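Long-range contact in isochorismatase family protein (Enterococcus faecalis, PDB 2A67), which probably acts as a hydrolase of the isochorismatase family, although its substrate and biological role remain unknown: residues D[7-12]-D[45-50]. Sequence-based numbering, arbitrary orientation.
Sequences LLLIDF and APIIFV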
# COMPACT_ATOMS: atom_id res chain seq x y z
N LEU D 7 -14.29 -1.86 -13.75
CA LEU D 7 -14.52 -2.47 -12.47
C LEU D 7 -13.43 -3.57 -12.27
O LEU D 7 -13.32 -4.50 -13.08
CB LEU D 7 -15.88 -3.12 -12.47
CG LEU D 7 -16.47 -3.68 -11.17
CD1 LEU D 7 -16.65 -2.56 -10.10
CD2 LEU D 7 -17.81 -4.34 -11.47
N LEU D 8 -12.64 -3.43 -11.20
CA LEU D 8 -11.55 -4.31 -10.95
C LEU D 8 -11.86 -5.14 -9.69
O LEU D 8 -11.91 -4.59 -8.58
CB LEU D 8 -10.25 -3.50 -10.81
CG LEU D 8 -8.94 -4.33 -10.60
CD1 LEU D 8 -8.67 -5.15 -11.88
CD2 LEU D 8 -7.79 -3.36 -10.31
N LEU D 9 -12.06 -6.45 -9.88
CA LEU D 9 -12.63 -7.31 -8.83
C LEU D 9 -11.58 -8.33 -8.40
O LEU D 9 -11.27 -9.24 -9.16
CB LEU D 9 -13.91 -8.01 -9.33
CG LEU D 9 -15.06 -7.07 -9.80
CD1 LEU D 9 -16.20 -7.89 -10.30
CD2 LEU D 9 -15.49 -6.15 -8.67
N ILE D 10 -11.05 -8.16 -7.19
CA ILE D 10 -9.80 -8.80 -6.81
C ILE D 10 -10.02 -10.06 -5.95
O ILE D 10 -10.59 -10.04 -4.84
CB ILE D 10 -8.83 -7.80 -6.11
CG1 ILE D 10 -8.50 -6.61 -7.02
CG2 ILE D 10 -7.51 -8.57 -5.61
CD1 ILE D 10 -7.95 -5.42 -6.24
N ASP D 11 -9.54 -11.17 -6.49
CA ASP D 11 -9.39 -12.45 -5.75
C ASP D 11 -10.66 -12.94 -5.09
O ASP D 11 -10.61 -13.45 -3.97
CB ASP D 11 -8.28 -12.36 -4.68
CG ASP D 11 -6.87 -12.17 -5.25
OD1 ASP D 11 -6.66 -12.17 -6.47
OD2 ASP D 11 -5.93 -12.02 -4.45
N PHE D 12 -11.78 -12.81 -5.77
CA PHE D 12 -13.04 -13.38 -5.31
C PHE D 12 -13.13 -14.86 -5.69
O PHE D 12 -13.98 -15.27 -6.50
CB PHE D 12 -14.22 -12.65 -5.95
CG PHE D 12 -14.54 -11.35 -5.32
CD1 PHE D 12 -14.81 -11.27 -3.94
CD2 PHE D 12 -14.63 -10.19 -6.09
CE1 PHE D 12 -15.18 -10.03 -3.35
CE2 PHE D 12 -14.99 -8.94 -5.51
CZ PHE D 12 -15.26 -8.87 -4.16
N ALA D 45 -19.13 -1.40 -20.09
CA ALA D 45 -17.89 -0.92 -19.52
C ALA D 45 -17.11 -2.19 -19.05
O ALA D 45 -17.73 -3.16 -18.62
CB ALA D 45 -18.12 0.03 -18.35
N PRO D 46 -15.78 -2.15 -19.18
CA PRO D 46 -14.97 -3.36 -18.89
C PRO D 46 -15.03 -3.84 -17.42
O PRO D 46 -14.96 -3.02 -16.51
CB PRO D 46 -13.55 -2.94 -19.26
CG PRO D 46 -13.61 -1.60 -19.91
CD PRO D 46 -14.96 -0.99 -19.60
N ILE D 47 -15.12 -5.15 -17.22
CA ILE D 47 -15.14 -5.75 -15.91
C ILE D 47 -13.94 -6.74 -15.92
O ILE D 47 -13.81 -7.54 -16.85
CB ILE D 47 -16.42 -6.56 -15.59
CG1 ILE D 47 -17.69 -5.65 -15.72
CG2 ILE D 47 -16.20 -7.34 -14.21
CD1 ILE D 47 -19.00 -6.42 -15.82
N ILE D 48 -13.06 -6.59 -14.94
CA ILE D 48 -11.77 -7.34 -14.90
C ILE D 48 -11.70 -8.08 -13.59
O ILE D 48 -11.68 -7.47 -12.51
CB ILE D 48 -10.58 -6.41 -15.01
CG1 ILE D 48 -10.69 -5.52 -16.25
CG2 ILE D 48 -9.21 -7.22 -15.04
CD1 ILE D 48 -9.84 -4.22 -16.21
N PHE D 49 -11.66 -9.42 -13.66
CA PHE D 49 -11.50 -10.23 -12.47
C PHE D 49 -10.02 -10.57 -12.31
O PHE D 49 -9.36 -11.00 -13.27
CB PHE D 49 -12.26 -11.55 -12.61
CG PHE D 49 -13.74 -11.41 -12.54
CD1 PHE D 49 -14.50 -11.27 -13.71
CD2 PHE D 49 -14.39 -11.41 -11.32
CE1 PHE D 49 -15.85 -11.16 -13.66
CE2 PHE D 49 -15.79 -11.29 -11.27
CZ PHE D 49 -16.49 -11.17 -12.44
N VAL D 50 -9.50 -10.38 -11.10
CA VAL D 50 -8.11 -10.80 -10.79
C VAL D 50 -8.18 -12.09 -9.96
O VAL D 50 -8.96 -12.19 -9.01
CB VAL D 50 -7.30 -9.68 -10.08
CG1 VAL D 50 -5.89 -10.17 -9.74
CG2 VAL D 50 -7.24 -8.39 -11.02
O HOH W 1 -11.87 -11.87 -8.69
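Two donors grip the carbonyl O of Val-50: the backbone N of Asp-11, 2.8 Å from that O, and a water that donates to both Val-50 O and Leu-9 O and accepts from Phe-12 N. The Asp-11 bond is bent, 145° at the hydrogen, with the donor tilted from the carbonyl plane. Asp-11, at left-handed backbone angles just past the end of strand 5-10, still gives its N-H to Val-50 O, and the water links Phe-12 N to the same O and to Leu-9 O. Leu-9 O is shared too, taking the water at 2.7 Å besides Val-50 N. Upstream, Leu-9 N reaches Ile-48 O, Ile-48 N reaches Leu-7 O, and a longer bond joins Leu-7 N to Pro-46 O. This alternation, in which Leu-7 and Leu-9 each bond to the residues either side of their partner, Ile-47 and Phe-49, is the signature of parallel strands, here the neighbours joined by a right-handed beta-alpha-beta crossover through helix 26-42 in the parallel sheet of the isochorismatase fold. The opposite edge of strand 5-10 pairs with strand 103-109. On the sheet face carrying Leu-7, Leu-9, Ile-47 and Phe-49, Leu-9 runs alongside Phe-49, its CD1 lying obliquely to the ring, 3.6 Å from Phe-49 CE2. The same methyl meets Ile-47 CG2 at 3.9 Å, while Tyr-40 of helix 26-42 packs on Leu-7 and Ile-47. On the other face, with Ile-48, Ile-10 and Val-50, Leu-8 has CG anti to the backbone N (chi1 -177°) and sets CD1 between two branched neighbours, 3.6 Å from Val-50 CG2 and 3.8 Å from Ile-48 CG2. The carboxylate of Asp-11 stands beside Val-50, OD1 lying 3.9 Å from Val-50 CG1, and OD2 forms a salt bridge with Lys-81 of strand 77-81.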